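Local coordinates for cutm, flavoprotein of carbon monoxide dehydrogenase (Hydrogenophaga pseudoflava, PDB 1FFV) that binds FAD as the flavoprotein subunit of carbon monoxide dehydrogenase and probably passes electrons from CO oxidation to an external acceptor, at residues 74-78 with 79-83; 145-149 with 150-154. One frame throughout, in Å; residues are numbered along the deposited sequence.

Contact 1: 74-78 with 79-83; sequences AMTVE and NDLIS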
loop_
_atom_site.group_PDB
_atom_site.type_symbol
_atom_site.label_atom_id
_atom_site.label_comp_id
_atom_site.label_asym_id
_atom_site.label_seq_id
_atom_site.Cartn_x
_atom_site.Cartn_y
_atom_site.Cartn_z
ATOM N N ALA C 74 4.599 -51.290 -8.930
ATOM C CA ALA C 74 5.032 -50.308 -9.924
ATOM C C ALA C 74 5.030 -48.880 -9.385
ATOM O O ALA C 74 5.863 -48.063 -9.785
ATOM C CB ALA C 74 4.164 -50.396 -11.169
ATOM N N MET C 75 4.100 -48.586 -8.477
ATOM C CA MET C 75 3.983 -47.256 -7.896
ATOM C C MET C 75 4.851 -46.998 -6.663
ATOM O O MET C 75 4.674 -45.991 -5.966
ATOM C CB MET C 75 2.519 -46.920 -7.614
ATOM C CG MET C 75 1.710 -46.608 -8.867
ATOM S SD MET C 75 2.419 -45.243 -9.821
ATOM C CE MET C 75 1.760 -43.878 -8.973
ATOM N N THR C 76 5.780 -47.912 -6.387
ATOM C CA THR C 76 6.686 -47.729 -5.265
ATOM C C THR C 76 7.540 -46.507 -5.584
ATOM O O THR C 76 8.126 -46.396 -6.656
ATOM C CB THR C 76 7.633 -48.933 -5.059
ATOM O OG1 THR C 76 6.865 -50.097 -4.738
ATOM C CG2 THR C 76 8.621 -48.656 -3.930
ATOM N N VAL C 77 7.587 -45.588 -4.637
ATOM C CA VAL C 77 8.347 -44.359 -4.771
ATOM C C VAL C 77 9.847 -44.630 -4.524
ATOM O O VAL C 77 10.198 -45.517 -3.734
ATOM C CB VAL C 77 7.715 -43.312 -3.810
ATOM C CG1 VAL C 77 8.742 -42.662 -2.913
ATOM C CG2 VAL C 77 6.905 -42.306 -4.608
ATOM N N GLU C 78 10.722 -43.894 -5.213
ATOM C CA GLU C 78 12.171 -44.088 -5.080
ATOM C C GLU C 78 12.709 -44.169 -3.642
ATOM O O GLU C 78 13.525 -45.043 -3.339
ATOM C CB GLU C 78 12.945 -43.030 -5.873
ATOM C CG GLU C 78 12.690 -43.015 -7.393
ATOM C CD GLU C 78 13.236 -44.248 -8.127
ATOM O OE1 GLU C 78 12.918 -44.416 -9.323
ATOM O OE2 GLU C 78 13.991 -45.046 -7.525
ATOM N N ASN C 79 12.250 -43.279 -2.760
ATOM C CA ASN C 79 12.697 -43.281 -1.364
ATOM C C ASN C 79 12.226 -44.508 -0.571
ATOM O O ASN C 79 12.873 -44.922 0.391
ATOM C CB ASN C 79 12.271 -42.000 -0.644
ATOM C CG ASN C 79 13.148 -40.808 -0.992
ATOM O OD1 ASN C 79 12.664 -39.675 -0.982
ATOM N ND2 ASN C 79 14.422 -41.045 -1.284
ATOM N N ASP C 80 11.088 -45.075 -0.966
ATOM C CA ASP C 80 10.558 -46.261 -0.302
ATOM C C ASP C 80 11.369 -47.479 -0.715
ATOM O O ASP C 80 11.384 -48.501 -0.030
ATOM C CB ASP C 80 9.084 -46.453 -0.646
ATOM C CG ASP C 80 8.180 -45.559 0.174
ATOM O OD1 ASP C 80 8.642 -44.499 0.637
ATOM O OD2 ASP C 80 7.009 -45.928 0.386
ATOM N N LEU C 81 12.045 -47.346 -1.850
ATOM C CA LEU C 81 12.900 -48.387 -2.383
ATOM C C LEU C 81 14.168 -48.377 -1.527
ATOM O O LEU C 81 14.701 -49.426 -1.163
ATOM C CB LEU C 81 13.243 -48.042 -3.828
ATOM C CG LEU C 81 13.310 -49.163 -4.851
ATOM C CD1 LEU C 81 11.962 -49.863 -4.943
ATOM C CD2 LEU C 81 13.719 -48.580 -6.191
ATOM N N ILE C 82 14.617 -47.170 -1.188
ATOM C CA ILE C 82 15.810 -46.962 -0.376
ATOM C C ILE C 82 15.603 -47.371 1.078
ATOM O O ILE C 82 16.498 -47.939 1.704
ATOM C CB ILE C 82 16.235 -45.472 -0.394
ATOM C CG1 ILE C 82 16.624 -45.046 -1.808
ATOM C CG2 ILE C 82 17.386 -45.220 0.575
ATOM C CD1 ILE C 82 16.900 -43.560 -1.927
ATOM N N SER C 83 14.428 -47.076 1.622
ATOM C CA SER C 83 14.156 -47.394 3.017
ATOM C C SER C 83 13.568 -48.781 3.282
ATOM O O SER C 83 13.490 -49.205 4.433
ATOM C CB SER C 83 13.267 -46.317 3.633
ATOM O OG SER C 83 11.964 -46.404 3.099
HETATM O O HOH W 1 5.889 -45.827 -2.168
#
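Thr76 lays its methyl against Leu81 at the N-terminus of helix 78-83, where Val77 is the N-cap residue, in the FAD-binding domain of the flavoprotein. The two side chains meet at about a right angle, with Thr76 CG2 3.7 Å from Leu81 CD1. This methyl stands anti to the backbone N (chi1 -63° for OG1), which leaves OG1 to turn back and hydrogen-bond to the carbonyl of Gly73. Glu78 and Leu81 instead run side by side and point the same way; the carboxylate, at OE2, passes 3.8 Å from Leu81 CD2. The Glu78 chain bends at chi2 (-68°), and OE2 is hydrogen-bonded to His125 NE2, which gives this buried carboxylate a polar partner, with the side chain about 5 Å from the bound FAD.

The carbonyl O of Val77 receives two weak bonds, from Asp80 N and Leu81 N, while the following carbonyl takes the first well-angled bond of the helix, Ile82 N to Glu78 O at 3.2 Å. Asp80, in the first turn, sets CB 3.4 Å from Val77 O, and its OD1 reaches outside this stretch to a basic side chain of another protein chain, forming a salt bridge. Its other oxygen closes a small bridge back to the loop: one water accepts from Val77 N at 3.0 Å and donates, weakly, to Asp80 OD2 at 2.8 Å.

Contact 2: 145-149 with 150-154; sequences RTVPA and DGFFL
A tight turn, with Asp150 at the centre of an inverse gamma turn, carries the chain from strand 143-148, outermost within this chain in the five-stranded antiparallel sheet, into the short strand 153-155. Across it, Val147 meets Phe152: the methyl CG2 approaches the ring obliquely, 3.6 Å from Phe152 CD1 and slightly farther from CE1. The phenyl is put there by a chi1 of -173°, which holds CG anti to its own backbone N, while CB stays close to the turn at 3.3 Å from Pro148 O.

The carbonyl of Ala149 ties the turn together. Phe152 N bonds to Ala149 O at 3.0 Å and nearly straight (166°), though the donor stands well above the carbonyl plane, while Gly151 N reaches the same oxygen through a strongly bent, weak bond. Phe153 brings the CD2-CE2 side of its ring to this oxygen as well, with CE2 3.5 Å from Ala149 O. The two phenyls are turned against each other: Phe152 CD2 lies 3.6 Å above one face of the Phe153 ring, offset toward its rim, while Phe153 CE1 comes to the Phe152 edge in plane. Pro148 CG lies 3.6 Å from Asp150 O. Gly151 has a positive phi of 137°, a conformation in which a CB would press against the preceding carbonyl oxygen.

Asp150 pairs with Arg225 through OD2. Phe152 stacks edge-to-face with Phe136 of strand 135-140 and also touches Ile116 of helix 112-117, whereas Phe153 packs against Pro126, Ser129 and Ile130 of helix 125-131.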
loop_
_atom_site.group_PDB
_atom_site.type_symbol
_atom_site.label_atom_id
_atom_site.label_comp_id
_atom_site.label_asym_id
_atom_site.label_seq_id
_atom_site.Cartn_x
_atom_site.Cartn_y
_atom_site.Cartn_z
ATOM N N ARG C 145 0.580 -60.399 -18.443
ATOM C CA ARG C 145 1.689 -61.011 -19.159
ATOM C C ARG C 145 2.949 -60.493 -18.488
ATOM O O ARG C 145 2.983 -59.352 -18.013
ATOM C CB ARG C 145 1.684 -60.617 -20.644
ATOM C CG ARG C 145 2.068 -59.166 -20.922
ATOM C CD ARG C 145 1.709 -58.719 -22.326
ATOM N NE ARG C 145 2.842 -58.751 -23.244
ATOM C CZ ARG C 145 3.292 -57.704 -23.943
ATOM N NH1 ARG C 145 2.722 -56.510 -23.841
ATOM N NH2 ARG C 145 4.289 -57.871 -24.797
ATOM N N THR C 146 3.956 -61.350 -18.382
ATOM C CA THR C 146 5.211 -60.951 -17.778
ATOM C C THR C 146 6.308 -60.956 -18.830
ATOM O O THR C 146 6.444 -61.911 -19.598
ATOM C CB THR C 146 5.599 -61.868 -16.605
ATOM O OG1 THR C 146 4.593 -61.784 -15.591
ATOM C CG2 THR C 146 6.930 -61.437 -16.009
ATOM N N VAL C 147 7.070 -59.867 -18.877
ATOM C CA VAL C 147 8.163 -59.726 -19.826
ATOM C C VAL C 147 9.455 -59.415 -19.076
ATOM O O VAL C 147 9.420 -58.823 -17.990
ATOM C CB VAL C 147 7.865 -58.618 -20.858
ATOM C CG1 VAL C 147 6.692 -59.035 -21.744
ATOM C CG2 VAL C 147 7.563 -57.294 -20.154
ATOM N N PRO C 148 10.610 -59.864 -19.613
ATOM C CA PRO C 148 11.908 -59.620 -18.975
ATOM C C PRO C 148 12.431 -58.206 -19.206
ATOM O O PRO C 148 12.122 -57.573 -20.219
ATOM C CB PRO C 148 12.809 -60.645 -19.652
ATOM C CG PRO C 148 12.275 -60.663 -21.036
ATOM C CD PRO C 148 10.775 -60.707 -20.812
ATOM N N ALA C 149 13.196 -57.704 -18.243
ATOM C CA ALA C 149 13.801 -56.383 -18.355
ATOM C C ALA C 149 14.729 -56.446 -19.569
ATOM O O ALA C 149 14.730 -55.549 -20.411
ATOM C CB ALA C 149 14.589 -56.058 -17.097
ATOM N N ASP C 150 15.469 -57.550 -19.678
ATOM C CA ASP C 150 16.387 -57.768 -20.794
ATOM C C ASP C 150 15.572 -58.107 -22.041
ATOM O O ASP C 150 15.339 -59.267 -22.350
ATOM C CB ASP C 150 17.359 -58.904 -20.458
ATOM C CG ASP C 150 18.296 -59.232 -21.603
ATOM O OD1 ASP C 150 18.759 -58.295 -22.281
ATOM O OD2 ASP C 150 18.579 -60.428 -21.828
ATOM N N GLY C 151 15.102 -57.076 -22.725
ATOM C CA GLY C 151 14.295 -57.276 -23.915
ATOM C C GLY C 151 13.109 -56.329 -23.932
ATOM O O GLY C 151 12.412 -56.211 -24.944
ATOM N N PHE C 152 12.918 -55.624 -22.816
ATOM C CA PHE C 152 11.824 -54.672 -22.638
ATOM C C PHE C 152 12.054 -53.317 -23.316
ATOM O O PHE C 152 11.102 -52.642 -23.712
ATOM C CB PHE C 152 11.605 -54.440 -21.142
ATOM C CG PHE C 152 10.400 -53.602 -20.819
ATOM C CD1 PHE C 152 9.112 -54.126 -20.946
ATOM C CD2 PHE C 152 10.548 -52.298 -20.351
ATOM C CE1 PHE C 152 7.990 -53.358 -20.608
ATOM C CE2 PHE C 152 9.434 -51.526 -20.010
ATOM C CZ PHE C 152 8.158 -52.055 -20.138
ATOM N N PHE C 153 13.319 -52.929 -23.442
ATOM C CA PHE C 153 13.684 -51.642 -24.014
ATOM C C PHE C 153 13.975 -51.726 -25.507
ATOM O O PHE C 153 14.958 -52.340 -25.931
ATOM C CB PHE C 153 14.847 -51.072 -23.202
ATOM C CG PHE C 153 14.588 -51.090 -21.711
ATOM C CD1 PHE C 153 13.700 -50.181 -21.132
ATOM C CD2 PHE C 153 15.175 -52.064 -20.895
ATOM C CE1 PHE C 153 13.395 -50.241 -19.764
ATOM C CE2 PHE C 153 14.879 -52.137 -19.523
ATOM C CZ PHE C 153 13.986 -51.226 -18.958
ATOM N N LEU C 154 13.089 -51.115 -26.295
ATOM C CA LEU C 154 13.165 -51.134 -27.758
ATOM C C LEU C 154 13.830 -49.929 -28.404
ATOM O O LEU C 154 14.502 -50.054 -29.434
ATOM C CB LEU C 154 11.763 -51.291 -28.345
ATOM C CG LEU C 154 10.933 -52.490 -27.879
ATOM C CD1 LEU C 154 9.703 -52.574 -28.769
ATOM C CD2 LEU C 154 11.734 -53.801 -27.947
#

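Overall arrangement
Both contacts are local and partly buried, one at a helix start and one at a turn between strands of the FAD-binding domain; their centres are 21 Å apart and they do not touch. In contact 1 Ala74 touches FAD; contact 2 sits farther from it. The first mixes an apolar Thr76-Leu81 pair with polar links: a buried glutamate carboxylate hydrogen-bonded to a histidine, a water bridge, and an aspartate paired with another protein chain. Side chains of the second meet mainly through apolar and aromatic groups, with Asp150 leading out to Arg225, and no other chain of the assembly reaches it. Helix 112-117 is common ground: Ile112 receives Thr76 and Leu81, Ile116 receives Phe152 and Phe153.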